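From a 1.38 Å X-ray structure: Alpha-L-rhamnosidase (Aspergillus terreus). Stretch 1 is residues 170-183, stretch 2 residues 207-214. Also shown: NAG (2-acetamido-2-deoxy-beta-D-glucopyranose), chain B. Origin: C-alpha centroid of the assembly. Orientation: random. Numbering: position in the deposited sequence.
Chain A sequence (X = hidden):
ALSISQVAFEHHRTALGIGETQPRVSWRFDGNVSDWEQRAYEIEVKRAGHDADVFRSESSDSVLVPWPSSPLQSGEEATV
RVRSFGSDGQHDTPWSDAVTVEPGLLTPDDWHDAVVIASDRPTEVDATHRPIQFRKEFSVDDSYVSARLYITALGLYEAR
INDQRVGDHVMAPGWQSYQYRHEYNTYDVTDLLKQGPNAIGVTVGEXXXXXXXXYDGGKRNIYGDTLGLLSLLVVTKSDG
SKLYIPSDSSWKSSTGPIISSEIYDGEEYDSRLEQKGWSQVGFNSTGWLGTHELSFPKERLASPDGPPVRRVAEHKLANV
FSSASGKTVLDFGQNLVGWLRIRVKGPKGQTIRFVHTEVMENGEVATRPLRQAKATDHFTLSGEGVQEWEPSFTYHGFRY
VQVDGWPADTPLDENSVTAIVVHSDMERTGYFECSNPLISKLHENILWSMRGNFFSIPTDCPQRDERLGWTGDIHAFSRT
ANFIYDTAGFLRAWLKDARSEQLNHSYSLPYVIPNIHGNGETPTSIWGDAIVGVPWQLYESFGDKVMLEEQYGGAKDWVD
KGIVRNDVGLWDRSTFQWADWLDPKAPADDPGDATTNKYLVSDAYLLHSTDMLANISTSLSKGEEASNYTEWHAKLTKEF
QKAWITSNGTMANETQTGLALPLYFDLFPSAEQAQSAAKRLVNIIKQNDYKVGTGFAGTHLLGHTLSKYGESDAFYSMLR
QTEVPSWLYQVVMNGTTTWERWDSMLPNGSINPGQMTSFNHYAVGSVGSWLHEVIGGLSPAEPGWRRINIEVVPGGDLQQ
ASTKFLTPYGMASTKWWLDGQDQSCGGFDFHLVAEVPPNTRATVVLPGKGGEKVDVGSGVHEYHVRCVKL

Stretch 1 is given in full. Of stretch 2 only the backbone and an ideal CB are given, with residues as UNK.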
ATOM      1  N   VAL A 170     -14.835   3.250  -1.021  1.00 10.15           N
ATOM      2  CA  VAL A 170     -15.282   2.877   0.311  1.00 10.27           C
ATOM      3  C   VAL A 170     -14.222   3.324   1.306  1.00 10.66           C
ATOM      4  O   VAL A 170     -13.091   3.678   0.933  1.00 10.94           O
ATOM      5  CB  VAL A 170     -15.601   1.383   0.442  1.00 10.47           C
ATOM      6  CG1 VAL A 170     -16.761   1.011  -0.453  1.00 12.58           C
ATOM      7  CG2 VAL A 170     -14.385   0.528   0.171  1.00 12.93           C
ATOM      8  N   MET A 171     -14.563   3.332   2.586  1.00 10.69           N
ATOM      9  CA  MET A 171     -13.680   3.848   3.644  1.00 11.18           C
ATOM     10  C   MET A 171     -13.073   5.208   3.254  1.00 10.91           C
ATOM     11  O   MET A 171     -11.897   5.494   3.489  1.00 12.00           O
ATOM     12  CB  MET A 171     -12.610   2.830   4.035  1.00 12.94           C
ATOM     13  CG  MET A 171     -13.205   1.489   4.478  1.00 12.40           C
ATOM     14  SD  MET A 171     -14.289   1.568   5.878  1.00 16.06           S
ATOM     15  CE  MET A 171     -13.098   1.740   7.196  1.00 16.47           C
ATOM     16  N   ALA A 172     -13.904   6.080   2.663  1.00 10.29           N
ATOM     17  CA  ALA A 172     -13.485   7.344   2.093  1.00 10.05           C
ATOM     18  C   ALA A 172     -13.618   8.455   3.116  1.00  9.15           C
ATOM     19  O   ALA A 172     -14.639   8.506   3.826  1.00 10.04           O
ATOM     20  CB  ALA A 172     -14.334   7.646   0.881  1.00 11.04           C
ATOM     21  N   PRO A 173     -12.677   9.407   3.223  1.00  9.49           N
ATOM     22  CA  PRO A 173     -11.522   9.617   2.337  1.00 10.03           C
ATOM     23  C   PRO A 173     -10.239   8.894   2.710  1.00 10.18           C
ATOM     24  O   PRO A 173      -9.214   9.132   2.060  1.00 11.56           O
ATOM     25  CB  PRO A 173     -11.331  11.147   2.485  1.00 11.96           C
ATOM     26  CG  PRO A 173     -11.621  11.390   3.954  1.00 11.80           C
ATOM     27  CD  PRO A 173     -12.819  10.508   4.172  1.00 10.42           C
ATOM     28  N   GLY A 174     -10.283   7.981   3.675  1.00  9.91           N
ATOM     29  CA  GLY A 174      -9.088   7.261   4.081  1.00  9.45           C
ATOM     30  C   GLY A 174      -8.425   7.960   5.265  1.00 10.31           C
ATOM     31  O   GLY A 174      -9.024   8.893   5.859  1.00 11.15           O
ATOM     32  N   TRP A 175      -7.241   7.503   5.642  1.00  9.86           N
ATOM     33  CA  TRP A 175      -6.541   7.968   6.814  1.00  9.32           C
ATOM     34  C   TRP A 175      -5.319   8.816   6.442  1.00 10.22           C
ATOM     35  O   TRP A 175      -4.287   8.261   6.019  1.00 11.04           O
ATOM     36  CB  TRP A 175      -6.141   6.818   7.739  1.00  9.29           C
ATOM     37  CG  TRP A 175      -5.668   7.278   9.080  1.00  9.41           C
ATOM     38  CD1 TRP A 175      -5.693   8.547   9.584  1.00 10.33           C
ATOM     39  CD2 TRP A 175      -5.098   6.454  10.107  1.00  9.09           C
ATOM     40  NE1 TRP A 175      -5.213   8.565  10.870  1.00 10.44           N
ATOM     41  CE2 TRP A 175      -4.834   7.296  11.214  1.00  9.77           C
ATOM     42  CE3 TRP A 175      -4.808   5.091  10.203  1.00 10.20           C
ATOM     43  CZ2 TRP A 175      -4.317   6.809  12.405  1.00  9.99           C
ATOM     44  CZ3 TRP A 175      -4.266   4.609  11.370  1.00 10.67           C
ATOM     45  CH2 TRP A 175      -4.054   5.458  12.468  1.00 11.63           C
ATOM     46  N   GLN A 176      -5.442  10.141   6.546  1.00  9.90           N
ATOM     47  CA  GLN A 176      -4.328  11.087   6.406  1.00  9.87           C
ATOM     48  C   GLN A 176      -3.947  11.574   7.814  1.00  9.38           C
ATOM     49  O   GLN A 176      -4.749  11.462   8.754  1.00  9.82           O
ATOM     50  CB  GLN A 176      -4.689  12.260   5.482  1.00 11.00           C
ATOM     51  CG  GLN A 176      -5.026  11.804   4.056  1.00 11.51           C
ATOM     52  CD  GLN A 176      -6.484  11.426   3.858  1.00 11.64           C
ATOM     53  OE1 GLN A 176      -7.393  12.205   4.228  1.00 11.07           O
ATOM     54  NE2 GLN A 176      -6.781  10.275   3.253  1.00 10.99           N
ATOM     55  N   SER A 177      -2.819  12.265   7.908  1.00 10.22           N
ATOM     56  CA  SER A 177      -2.445  13.044   9.068  1.00 10.49           C
ATOM     57  C   SER A 177      -3.296  14.315   8.956  1.00 10.32           C
ATOM     58  O   SER A 177      -2.827  15.368   8.552  1.00 11.26           O
ATOM     59  CB  SER A 177      -0.962  13.337   9.100  1.00 10.88           C
ATOM     60  OG  SER A 177      -0.218  12.132   9.270  1.00 11.56           O
ATOM     61  N   TYR A 178      -4.560  14.192   9.422  1.00 10.48           N
ATOM     62  CA  TYR A 178      -5.615  15.147   9.039  1.00 10.62           C
ATOM     63  C   TYR A 178      -5.323  16.573   9.502  1.00 11.26           C
ATOM     64  O   TYR A 178      -5.809  17.512   8.850  1.00 14.73           O
ATOM     65  CB  TYR A 178      -6.956  14.757   9.651  1.00 10.66           C
ATOM     66  CG  TYR A 178      -7.472  13.406   9.261  1.00  9.36           C
ATOM     67  CD1 TYR A 178      -7.861  13.115   7.962  1.00 10.05           C
ATOM     68  CD2 TYR A 178      -7.623  12.402  10.205  1.00  9.46           C
ATOM     69  CE1 TYR A 178      -8.440  11.900   7.634  1.00  9.55           C
ATOM     70  CE2 TYR A 178      -8.182  11.178   9.902  1.00  9.08           C
ATOM     71  CZ  TYR A 178      -8.584  10.903   8.605  1.00  9.51           C
ATOM     72  OH  TYR A 178      -9.165   9.684   8.330  1.00 10.63           O
ATOM     73  N   GLN A 179      -4.583  16.751  10.601  1.00 11.42           N
ATOM     74  CA  GLN A 179      -4.316  18.135  11.054  1.00 13.20           C
ATOM     75  C   GLN A 179      -3.397  18.896  10.091  1.00 13.07           C
ATOM     76  O   GLN A 179      -3.279  20.127  10.213  1.00 15.58           O
ATOM     77  CB  GLN A 179      -3.773  18.197  12.482  1.00 13.79           C
ATOM     78  CG  GLN A 179      -2.332  17.762  12.711  1.00 14.01           C
ATOM     79  CD  GLN A 179      -2.114  16.288  12.905  1.00 13.13           C
ATOM     80  OE1 GLN A 179      -2.672  15.415  12.183  1.00 13.19           O
ATOM     81  NE2 GLN A 179      -1.279  16.007  13.905  1.00 14.19           N
ATOM     82  N   TYR A 180      -2.677  18.162   9.227  1.00 11.74           N
ATOM     83  CA  TYR A 180      -1.791  18.731   8.211  1.00 12.04           C
ATOM     84  C   TYR A 180      -2.390  18.629   6.806  1.00 11.50           C
ATOM     85  O   TYR A 180      -2.278  19.573   6.024  1.00 15.77           O
ATOM     86  CB  TYR A 180      -0.437  18.031   8.240  1.00 12.28           C
ATOM     87  CG  TYR A 180       0.262  18.122   9.560  1.00 12.54           C
ATOM     88  CD1 TYR A 180       0.682  19.352  10.033  1.00 15.41           C
ATOM     89  CD2 TYR A 180       0.507  16.999  10.334  1.00 14.00           C
ATOM     90  CE1 TYR A 180       1.336  19.460  11.239  1.00 16.04           C
ATOM     91  CE2 TYR A 180       1.115  17.112  11.576  1.00 13.66           C
ATOM     92  CZ  TYR A 180       1.568  18.338  12.003  1.00 15.27           C
ATOM     93  OH  TYR A 180       2.169  18.511  13.211  1.00 19.40           O
ATOM     94  N   ARG A 181      -3.001  17.495   6.498  1.00 11.12           N
ATOM     95  CA  ARG A 181      -3.426  17.182   5.122  1.00 10.99           C
ATOM     96  C   ARG A 181      -4.686  16.336   5.239  1.00 10.72           C
ATOM     97  O   ARG A 181      -4.685  15.354   5.979  1.00 11.96           O
ATOM     98  CB  ARG A 181      -2.313  16.445   4.376  1.00 11.40           C
ATOM     99  CG  ARG A 181      -2.600  16.181   2.902  1.00 12.35           C
ATOM    100  CD  ARG A 181      -1.451  15.474   2.224  1.00 11.44           C
ATOM    101  NE  ARG A 181      -1.332  14.101   2.706  1.00 11.26           N
ATOM    102  CZ  ARG A 181      -1.973  13.015   2.225  1.00 10.33           C
ATOM    103  NH1 ARG A 181      -2.600  13.054   1.033  1.00 11.53           N
ATOM    104  NH2 ARG A 181      -1.949  11.893   2.968  1.00 10.77           N
ATOM    105  N   HIS A 182      -5.716  16.761   4.512  1.00 10.00           N
ATOM    106  CA  HIS A 182      -7.004  16.071   4.614  1.00  9.96           C
ATOM    107  C   HIS A 182      -7.545  15.902   3.197  1.00  8.60           C
ATOM    108  O   HIS A 182      -7.802  16.890   2.503  1.00 10.94           O
ATOM    109  CB  HIS A 182      -7.939  16.865   5.509  1.00 10.75           C
ATOM    110  CG  HIS A 182      -9.214  16.213   5.930  1.00 10.11           C
ATOM    111  ND1 HIS A 182      -9.714  16.374   7.209  1.00 11.11           N
ATOM    112  CD2 HIS A 182     -10.062  15.411   5.258  1.00 10.78           C
ATOM    113  CE1 HIS A 182     -10.831  15.673   7.293  1.00 12.65           C
ATOM    114  NE2 HIS A 182     -11.106  15.115   6.113  1.00 11.27           N
ATOM    115  N   GLU A 183      -7.622  14.640   2.743  1.00  9.37           N
ATOM    116  CA  GLU A 183      -7.988  14.418   1.334  1.00 10.27           C
ATOM    117  C   GLU A 183      -9.480  14.640   1.135  1.00  9.98           C
ATOM    118  O   GLU A 183     -10.301  14.386   2.063  1.00 10.82           O
ATOM    119  CB  GLU A 183      -7.633  13.022   0.808  1.00 10.06           C
ATOM    120  CG  GLU A 183      -6.140  12.878   0.540  1.00 10.76           C
ATOM    121  CD  GLU A 183      -5.694  11.500   0.123  1.00 10.88           C
ATOM    122  OE1 GLU A 183      -6.536  10.685  -0.311  1.00 12.04           O
ATOM    123  OE2 GLU A 183      -4.453  11.245   0.159  1.00 11.59           O
ATOM    124  N   UNK A 207     -14.813   6.592  11.577  1.00  9.59           N
ATOM    125  CA  UNK A 207     -13.525   6.216  11.020  1.00  9.41           C
ATOM    126  C   UNK A 207     -12.387   6.404  12.003  1.00 10.54           C
ATOM    127  O   UNK A 207     -12.446   6.048  13.184  1.00 11.74           O
ATOM    128  CB  UNK A 207     -13.248   7.027   9.752  1.00  9.41           C
ATOM    129  N   UNK A 208     -11.252   6.804  11.429  1.00 10.13           N
ATOM    130  CA  UNK A 208     -10.049   7.138  12.151  1.00 10.30           C
ATOM    131  C   UNK A 208     -10.110   8.525  12.792  1.00 10.01           C
ATOM    132  O   UNK A 208      -9.377   8.808  13.742  1.00 11.09           O
ATOM    133  CB  UNK A 208      -8.847   7.051  11.209  1.00 10.30           C
ATOM    134  N   UNK A 209     -10.911   9.434  12.191  1.00 10.02           N
ATOM    135  CA  UNK A 209     -10.938  10.844  12.631  1.00 10.29           C
ATOM    136  C   UNK A 209     -11.337  10.956  14.121  1.00 10.14           C
ATOM    137  O   UNK A 209     -10.727  11.691  14.901  1.00 11.15           O
ATOM    138  CB  UNK A 209     -11.913  11.647  11.767  1.00 10.29           C
ATOM    139  N   UNK A 210     -12.374  10.215  14.497  1.00 10.02           N
ATOM    140  CA  UNK A 210     -12.879  10.226  15.876  1.00  9.63           C
ATOM    141  C   UNK A 210     -13.038   8.834  16.501  1.00 10.77           C
ATOM    142  O   UNK A 210     -13.421   8.784  17.675  1.00 11.26           O
ATOM    143  CB  UNK A 210     -14.230  10.943  15.911  1.00  9.63           C
ATOM    144  N   UNK A 211     -12.841   7.734  15.773  1.00 10.54           N
ATOM    145  CA  UNK A 211     -12.973   6.434  16.338  1.00 11.59           C
ATOM    146  C   UNK A 211     -11.879   6.055  17.320  1.00 10.43           C
ATOM    147  O   UNK A 211     -10.863   6.723  17.466  1.00 11.19           O
ATOM    148  CB  UNK A 211     -13.023   5.406  15.206  1.00 11.59           C
ATOM    149  N   UNK A 212     -12.078   4.913  17.973  1.00 10.84           N
ATOM    150  CA  UNK A 212     -11.098   4.354  18.912  1.00 11.43           C
ATOM    151  C   UNK A 212      -9.959   3.674  18.121  1.00 11.91           C
ATOM    152  O   UNK A 212     -10.187   2.668  17.493  1.00 12.86           O
ATOM    153  CB  UNK A 212     -11.767   3.359  19.862  1.00 11.43           C
ATOM    154  N   UNK A 213      -8.764   4.266  18.200  1.00 10.28           N
ATOM    155  CA  UNK A 213      -7.623   3.793  17.427  1.00 10.55           C
ATOM    156  C   UNK A 213      -6.457   3.618  18.403  1.00 10.48           C
ATOM    157  O   UNK A 213      -6.236   4.425  19.300  1.00 12.10           O
ATOM    158  CB  UNK A 213      -7.270   4.759  16.295  1.00 10.55           C
ATOM    159  N   UNK A 214      -5.637   2.599  18.124  1.00 10.92           N
ATOM    160  CA  UNK A 214      -4.503   2.257  18.985  1.00 12.12           C
ATOM    161  C   UNK A 214      -4.724   1.019  19.828  1.00 12.68           C
ATOM    162  O   UNK A 214      -5.864   0.658  20.115  1.00 13.07           O
ATOM    163  CB  UNK A 214      -4.183   3.435  19.908  1.00 12.12           C
TER
HETATM  164  C1  NAG B   1       2.887  19.164  17.642  1.00 19.14           C
HETATM  165  C2  NAG B   1       1.355  19.083  17.540  1.00 17.64           C
HETATM  166  C3  NAG B   1       0.711  19.492  18.842  1.00 22.59           C
HETATM  167  C4  NAG B   1       1.238  18.685  20.004  1.00 23.33           C
HETATM  168  C5  NAG B   1       2.763  18.798  20.016  1.00 21.96           C
HETATM  169  C6  NAG B   1       3.352  17.875  21.073  1.00 26.90           C
HETATM  170  C7  NAG B   1       0.048  19.418  15.481  1.00 18.93           C
HETATM  171  C8  NAG B   1      -0.352  20.432  14.438  1.00 20.47           C
HETATM  172  N2  NAG B   1       0.844  19.897  16.474  1.00 18.36           N
HETATM  173  O3  NAG B   1      -0.693  19.307  18.731  1.00 23.93           O
HETATM  174  O4  NAG B   1       0.680  19.261  21.180  1.00 27.76           O
HETATM  175  O5  NAG B   1       3.256  18.341  18.744  1.00 21.30           O
HETATM  176  O6  NAG B   1       2.810  16.521  20.929  1.00 31.21           O
HETATM  177  O7  NAG B   1      -0.298  18.229  15.427  1.00 20.79           O

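Position 207 opens the stretch with phi 52° and psi -144°. A positive phi by itself favours glycine. An ideal CB would point toward stretch 1 and lie 5.1 Å from Tyr178 OH, so space alone does not exclude a small side chain. The residue is Gly207. It makes no contact with stretch 1.

Position 208 faces stretch 1 most directly. Its CA-to-CB bond points toward it. The ideal CB is 3.8 Å from Trp175 CG and 3.9 Å from Tyr178 OH. It sits over the indole, and beyond it Met171, Gly174 and Trp175 offer a mostly apolar surface. A large flat or apolar side chain would suit: Trp, Phe, Tyr, Met or Leu. Stretch 1 offers no charged group here. Tyr178 OH donates to Gly174 O (2.6 Å), though its oxygen can still accept. The residue is Trp208, with chi1 at m. Its five-membered ring makes an offset stack with the six-membered ring of Trp175, centroids 4.2 Å apart and planes at 14°. The closest atoms are Trp175 CE3 and Trp208 CD1, at 3.2 Å. The two residues clasp each other: Trp208 CB lies over the face of the Trp175 five-membered ring, and Trp175 CB over that of Trp208. The far end of the Trp208 indole reaches the loop around Met171 and Gly174, with Trp208 CZ3 3.7 Å from Gly174 C and Trp208 CH2 4.2 Å from Met171 CE.

At position 209 the CA-to-CB bond points sideways. The ideal CB is 4.2 Å from Tyr178 CE2, and the ring of His182 lies further along. An aromatic side chain could reach both rings; Leu or Met could also pack on Tyr178. The residue is Tyr209, with chi1 at t, and its end comes nearer to stretch 1. Its CD2 lies 3.5 Å from Tyr178 CD2, over one face of the Tyr178 ring. The planes meet obliquely, at 52°. Tyr209 CE2 is 3.7 Å from His182 CE1, a rim-to-rim approach. A water joins the stretches here: it donates to Tyr178 OH (2.8 Å) and accepts from Tyr209 N (3.1 Å).

Position 210 is out of reach of stretch 1, which sets no preference. The residue is Ser210, chi1 at p.

Position 211 is decided by its own backbone. An ideal CB would clash with the carbonyl O of 207, at 2.2 Å, so glycine suits. The residue is Gly211, whose N makes a weak hydrogen bond to Gly207 O, 3.1 Å away.

Position 212 is also out of reach, so many residues would do. It is Arg212, whose guanidinium is hydrogen-bonded elsewhere in the structure.

At position 213 the CA-to-CB bond points toward stretch 1, with the ideal CB 5.0 Å from Trp175 CH2. Val, Ile, Leu or Met would suit. The residue is Ile213; its CG2 packs 3.8 Å from Trp175 CH2.

Position 214, at phi 105° and psi 161°, would jam a CB against the preceding carbonyl O, which calls for glycine. It is Gly214.

Stretch 2, residues 207-214: GWYSGRIG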
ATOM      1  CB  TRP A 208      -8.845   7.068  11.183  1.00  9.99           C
ATOM      2  CG  TRP A 208      -8.589   5.726  10.568  1.00 11.02           C
ATOM      3  CD1 TRP A 208      -7.859   4.706  11.108  1.00 11.83           C
ATOM      4  CD2 TRP A 208      -9.052   5.248   9.291  1.00 10.01           C
ATOM      5  NE1 TRP A 208      -7.804   3.643  10.241  1.00 12.06           N
ATOM      6  CE2 TRP A 208      -8.498   3.962   9.106  1.00 10.05           C
ATOM      7  CE3 TRP A 208      -9.795   5.813   8.247  1.00 11.34           C
ATOM      8  CZ2 TRP A 208      -8.721   3.219   7.956  1.00 10.92           C
ATOM      9  CZ3 TRP A 208      -9.987   5.084   7.090  1.00 12.39           C
ATOM     10  CH2 TRP A 208      -9.437   3.807   6.941  1.00 11.95           C
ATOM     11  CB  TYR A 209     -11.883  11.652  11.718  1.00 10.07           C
ATOM     12  CG  TYR A 209     -11.658  13.143  11.781  1.00 10.83           C
ATOM     13  CD1 TYR A 209     -12.283  13.928  12.748  1.00 12.89           C
ATOM     14  CD2 TYR A 209     -10.780  13.752  10.909  1.00 13.00           C
ATOM     15  CE1 TYR A 209     -12.027  15.288  12.833  1.00 14.15           C
ATOM     16  CE2 TYR A 209     -10.550  15.106  10.966  1.00 13.62           C
ATOM     17  CZ  TYR A 209     -11.169  15.875  11.920  1.00 14.59           C
ATOM     18  OH  TYR A 209     -10.891  17.209  12.004  1.00 20.24           O
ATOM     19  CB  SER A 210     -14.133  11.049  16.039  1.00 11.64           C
ATOM     20  OG  SER A 210     -15.177  10.531  15.243  1.00 11.93           O
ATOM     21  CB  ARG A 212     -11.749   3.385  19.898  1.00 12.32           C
ATOM     22  CG  ARG A 212     -10.830   2.943  21.027  1.00 12.97           C
ATOM     23  CD  ARG A 212     -11.549   2.001  22.000  1.00 14.27           C
ATOM     24  NE  ARG A 212     -12.034   0.784  21.365  1.00 14.00           N
ATOM     25  CZ  ARG A 212     -11.301  -0.302  21.090  1.00 13.06           C
ATOM     26  NH1 ARG A 212     -10.065  -0.399  21.565  1.00 14.19           N
ATOM     27  NH2 ARG A 212     -11.873  -1.294  20.399  1.00 14.12           N
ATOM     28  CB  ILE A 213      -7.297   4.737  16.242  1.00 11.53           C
ATOM     29  CG1 ILE A 213      -8.479   4.962  15.295  1.00 14.13           C
ATOM     30  CG2 ILE A 213      -6.073   4.304  15.449  1.00 12.58           C
ATOM     31  CD1 ILE A 213      -8.933   3.707  14.584  1.00 17.61           C
TER
HETATM   32  O   HOH W   1     -11.671   8.936   9.269  1.00 11.31           O
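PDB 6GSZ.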